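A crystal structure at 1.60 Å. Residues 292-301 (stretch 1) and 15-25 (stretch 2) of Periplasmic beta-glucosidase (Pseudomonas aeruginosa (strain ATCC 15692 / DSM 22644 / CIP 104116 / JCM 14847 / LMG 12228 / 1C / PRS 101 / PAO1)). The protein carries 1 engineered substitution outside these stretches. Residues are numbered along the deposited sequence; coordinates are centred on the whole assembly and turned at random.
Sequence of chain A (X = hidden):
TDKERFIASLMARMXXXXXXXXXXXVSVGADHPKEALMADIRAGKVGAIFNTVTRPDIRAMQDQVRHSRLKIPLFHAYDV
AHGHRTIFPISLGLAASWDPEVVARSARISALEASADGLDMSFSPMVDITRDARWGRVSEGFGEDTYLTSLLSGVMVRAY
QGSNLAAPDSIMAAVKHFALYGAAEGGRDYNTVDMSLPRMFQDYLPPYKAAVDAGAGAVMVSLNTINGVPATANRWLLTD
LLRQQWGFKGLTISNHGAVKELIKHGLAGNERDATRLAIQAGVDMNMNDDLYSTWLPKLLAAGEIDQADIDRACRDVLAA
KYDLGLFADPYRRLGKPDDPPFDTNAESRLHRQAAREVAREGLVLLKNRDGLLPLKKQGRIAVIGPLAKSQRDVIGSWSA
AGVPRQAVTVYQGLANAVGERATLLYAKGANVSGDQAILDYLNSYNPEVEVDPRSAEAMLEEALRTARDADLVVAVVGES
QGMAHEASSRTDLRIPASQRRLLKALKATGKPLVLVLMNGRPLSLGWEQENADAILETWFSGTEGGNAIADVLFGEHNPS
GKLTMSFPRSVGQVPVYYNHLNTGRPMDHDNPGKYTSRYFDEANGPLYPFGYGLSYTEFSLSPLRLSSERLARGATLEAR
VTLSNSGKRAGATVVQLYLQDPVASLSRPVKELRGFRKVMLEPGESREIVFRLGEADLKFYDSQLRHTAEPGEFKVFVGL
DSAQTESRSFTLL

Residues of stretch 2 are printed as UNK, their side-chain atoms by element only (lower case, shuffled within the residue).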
# COMPACT_ATOMS: atom_id res chain seq x y z
N TYR A 292 -17.12 1.68 30.59
CA TYR A 292 -18.58 1.47 30.65
C TYR A 292 -19.06 1.60 32.11
O TYR A 292 -20.06 2.29 32.36
CB TYR A 292 -19.01 0.12 30.08
CG TYR A 292 -19.17 0.06 28.57
CD1 TYR A 292 -18.52 0.96 27.74
CD2 TYR A 292 -19.92 -0.93 28.00
CE1 TYR A 292 -18.69 0.90 26.36
CE2 TYR A 292 -20.10 -1.02 26.62
CZ TYR A 292 -19.51 -0.08 25.81
OH TYR A 292 -19.65 -0.14 24.46
N SER A 293 -18.40 0.92 33.03
CA SER A 293 -18.79 0.99 34.45
C SER A 293 -18.62 2.40 34.99
O SER A 293 -19.40 2.81 35.86
CB SER A 293 -17.99 0.02 35.24
OG SER A 293 -18.36 -1.32 34.92
N THR A 294 -17.64 3.15 34.51
CA THR A 294 -17.35 4.52 35.02
C THR A 294 -18.39 5.51 34.49
O THR A 294 -18.78 6.42 35.22
CB THR A 294 -15.93 4.95 34.63
OG1 THR A 294 -15.00 3.97 35.12
CG2 THR A 294 -15.58 6.35 35.11
N TRP A 295 -18.83 5.38 33.24
CA TRP A 295 -19.55 6.48 32.56
C TRP A 295 -20.98 6.14 32.17
O TRP A 295 -21.73 7.08 31.94
CB TRP A 295 -18.78 6.97 31.32
CG TRP A 295 -17.50 7.57 31.74
CD1 TRP A 295 -16.27 7.03 31.61
CD2 TRP A 295 -17.31 8.84 32.40
NE1 TRP A 295 -15.32 7.89 32.07
CE2 TRP A 295 -15.92 8.99 32.59
CE3 TRP A 295 -18.15 9.87 32.82
CZ2 TRP A 295 -15.35 10.12 33.21
CZ3 TRP A 295 -17.59 10.99 33.42
CH2 TRP A 295 -16.21 11.09 33.62
N LEU A 296 -21.40 4.89 32.03
CA LEU A 296 -22.77 4.65 31.51
C LEU A 296 -23.84 5.24 32.44
O LEU A 296 -24.82 5.74 31.92
CB LEU A 296 -23.03 3.16 31.27
CG LEU A 296 -22.32 2.58 30.01
CD1 LEU A 296 -22.50 1.09 29.94
CD2 LEU A 296 -22.78 3.23 28.73
N PRO A 297 -23.70 5.16 33.78
CA PRO A 297 -24.75 5.74 34.64
C PRO A 297 -24.91 7.25 34.42
O PRO A 297 -26.10 7.71 34.27
CB PRO A 297 -24.28 5.37 36.07
CG PRO A 297 -23.40 4.14 35.86
CD PRO A 297 -22.69 4.43 34.55
N LYS A 298 -23.79 7.96 34.33
CA LYS A 298 -23.80 9.43 34.09
C LYS A 298 -24.42 9.72 32.74
O LYS A 298 -25.24 10.66 32.61
CB LYS A 298 -22.41 10.03 34.28
CG LYS A 298 -22.05 10.26 35.75
CD LYS A 298 -20.66 10.81 35.94
CE LYS A 298 -20.26 11.00 37.39
NZ LYS A 298 -18.87 11.50 37.48
N LEU A 299 -24.00 8.97 31.71
CA LEU A 299 -24.55 9.20 30.36
C LEU A 299 -26.06 9.03 30.35
O LEU A 299 -26.79 9.81 29.69
CB LEU A 299 -23.88 8.25 29.38
CG LEU A 299 -22.44 8.59 29.03
CD1 LEU A 299 -21.77 7.43 28.33
CD2 LEU A 299 -22.38 9.83 28.16
N LEU A 300 -26.53 7.99 31.00
CA LEU A 300 -27.97 7.69 30.96
C LEU A 300 -28.75 8.81 31.68
O LEU A 300 -29.75 9.31 31.12
CB LEU A 300 -28.23 6.34 31.62
CG LEU A 300 -29.72 5.95 31.62
CD1 LEU A 300 -30.32 5.80 30.22
CD2 LEU A 300 -29.93 4.65 32.38
N ALA A 301 -28.25 9.22 32.84
CA ALA A 301 -28.90 10.26 33.69
C ALA A 301 -28.98 11.59 32.93
O ALA A 301 -29.98 12.32 33.10
CB ALA A 301 -28.14 10.37 34.99
N UNK A 15 -31.03 -4.14 38.54
CA UNK A 15 -30.76 -2.69 38.59
C UNK A 15 -29.90 -2.34 37.37
O UNK A 15 -29.21 -3.26 36.83
o UNK A 15 -28.78 -2.86 39.95
c UNK A 15 -30.04 -2.25 39.83
N UNK A 16 -29.83 -1.07 37.07
CA UNK A 16 -28.86 -0.65 36.02
C UNK A 16 -27.44 -0.96 36.45
O UNK A 16 -26.62 -1.36 35.58
n UNK A 16 -30.27 2.20 34.12
c UNK A 16 -30.05 0.96 34.51
c UNK A 16 -29.03 0.80 35.62
o UNK A 16 -30.64 -0.01 34.01
N UNK A 17 -27.10 -0.85 37.74
CA UNK A 17 -25.76 -1.22 38.20
C UNK A 17 -25.45 -2.67 37.81
O UNK A 17 -24.29 -3.00 37.38
c UNK A 17 -25.67 -0.97 39.68
N UNK A 18 -26.42 -3.56 38.05
CA UNK A 18 -26.25 -4.99 37.76
C UNK A 18 -26.15 -5.21 36.24
O UNK A 18 -25.32 -6.04 35.81
o UNK A 18 -28.27 -6.91 41.75
c UNK A 18 -27.40 -5.80 38.38
o UNK A 18 -29.64 -6.15 40.19
c UNK A 18 -27.24 -5.92 39.90
c UNK A 18 -28.49 -6.34 40.68
N UNK A 19 -26.99 -4.56 35.47
CA UNK A 19 -26.92 -4.67 33.98
C UNK A 19 -25.56 -4.18 33.49
O UNK A 19 -24.90 -4.87 32.62
c UNK A 19 -31.86 -4.21 33.12
c UNK A 19 -30.50 -3.60 32.91
n UNK A 19 -32.92 -3.33 32.59
c UNK A 19 -28.03 -3.85 33.35
c UNK A 19 -29.41 -4.45 33.53
N UNK A 20 -25.12 -3.02 33.97
CA UNK A 20 -23.82 -2.47 33.52
C UNK A 20 -22.68 -3.38 33.98
O UNK A 20 -21.70 -3.55 33.20
c UNK A 20 -23.67 -1.03 34.01
c UNK A 20 -24.72 -0.16 33.31
c UNK A 20 -24.89 1.21 33.94
c UNK A 20 -22.23 -0.56 33.80
N UNK A 21 -22.79 -4.01 35.16
CA UNK A 21 -21.74 -4.95 35.61
C UNK A 21 -21.53 -6.08 34.61
O UNK A 21 -20.41 -6.57 34.45
N UNK A 22 -22.58 -6.54 33.98
CA UNK A 22 -22.52 -7.65 33.00
C UNK A 22 -21.64 -7.28 31.81
O UNK A 22 -21.10 -8.22 31.18
c UNK A 22 -23.90 -8.04 32.51
c UNK A 22 -24.67 -8.78 33.63
o UNK A 22 -23.77 -10.94 33.20
c UNK A 22 -23.95 -10.04 34.03
n UNK A 22 -23.49 -10.10 35.28
N UNK A 23 -21.46 -5.99 31.55
CA UNK A 23 -20.76 -5.54 30.33
C UNK A 23 -19.26 -5.48 30.58
O UNK A 23 -18.50 -5.19 29.63
c UNK A 23 -22.83 -4.07 29.81
c UNK A 23 -23.20 -2.72 29.29
c UNK A 23 -23.44 -5.20 28.97
c UNK A 23 -21.30 -4.18 29.89
N UNK A 24 -18.81 -5.77 31.80
CA UNK A 24 -17.41 -5.55 32.17
C UNK A 24 -16.62 -6.83 32.00
O UNK A 24 -16.95 -7.85 32.64
c UNK A 24 -16.02 -4.00 35.38
n UNK A 24 -14.71 -3.67 35.88
n UNK A 24 -13.07 -3.48 37.49
c UNK A 24 -14.30 -3.83 37.13
n UNK A 24 -15.12 -4.34 38.03
c UNK A 24 -17.34 -5.08 33.61
c UNK A 24 -15.96 -4.66 34.03
N UNK A 25 -15.62 -6.79 31.09
CA UNK A 25 -14.73 -7.93 30.82
C UNK A 25 -13.33 -7.53 31.26
O UNK A 25 -12.81 -6.55 30.74
c UNK A 25 -13.73 -9.14 28.77
c UNK A 25 -13.87 -10.51 29.38
c UNK A 25 -14.79 -8.20 29.32
c UNK A 25 -13.88 -9.23 27.23
O HOH W 1 -19.28 -2.24 32.56

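Position 15 carries one carbon and then one oxygen, and it does not reach stretch 1. The oxygen accepts a hydrogen bond from the backbone N of position 18, which caps the start of the helix. A short hydroxyl side chain of this kind is serine, so this is Ser15.

Position 16 has two carbons, the second bearing one oxygen and one nitrogen. The nitrogen comes close to a methyl of Leu300. This is a flat amide on a short stem, and the residue is Asn16. Its ND2 lies 3.0 Å from Leu300 CD2. That is a close approach of an amide to a methyl carbon, not a hydrogen bond. Both ends of the amide are hydrogen-bonded elsewhere in the structure.

Position 17 has a single side-chain carbon, set sideways to stretch 1 and not in contact with it. It is Ala17.

Position 18 has three carbons in a row, the third carrying two oxygens, and is out of reach of stretch 1. This carboxylate is Glu18. Its OE2 accepts a hydrogen bond from Ser15 N at 2.9 Å. Glu18 N in turn donates to Ser15 OG at 3.1 Å, so each residue secures the other at the helix start.

Position 19 is a chain of four carbons ending in nitrogen, fully extended and out of reach of stretch 1. It is Lys19.

Position 20 has four carbons, forked at the first, with one arm two carbons long. It is buried and points toward stretch 1, where its carbons pack on Ser293, Leu296 and Pro297. Branching at CB with unequal arms identifies Ile20. The short arm, CG2, lies 3.8 Å from Ser293 CA. The end of the long arm, CD1, is 3.8 Å from Leu296 CB and also 3.8 Å from Pro297 CG.

Position 21 has no side-chain atoms and is Gly21. Its N bonds to Ala17 O at 2.9 Å, continuing the helix.

Position 22 has three carbons, the third carrying one oxygen and one nitrogen. It does not reach stretch 1. This longer amide is Gln22.

Position 23 has four carbons, forked at the second, and points toward stretch 1. One end carbon packs on Tyr292 and Leu296. It is Leu23. Its CD1 lies 4.0 Å from Tyr292 CD2 and 3.9 Å from Leu296 CD1.

Position 24 has three carbons, a nitrogen, and a carbon carrying two more nitrogens. The third carbon lies beside the Ser293 hydroxyl. This guanidinium belongs to Arg24. Its CD is 3.6 Å from Ser293 OG.

Position 25 has four carbons, forked at the second, and is out of reach of stretch 1. It is Leu25.

The two helices run in roughly opposite directions, at 140°, with axes 9.5 Å apart at closest approach. Ile20 has the largest covered area. Leu23 extends the apolar packing to Tyr292, and Asn16 meets Leu300 at the other end. No direct hydrogen bond joins the stretches. One water links them instead: its O donates to Ile20 O at 2.8 Å and is hydrogen-bonded to Ser293 OG at 2.7 Å. The contact therefore rests mainly on apolar packing.

Stretch 2 (15-25) SNAEKIGQLRL
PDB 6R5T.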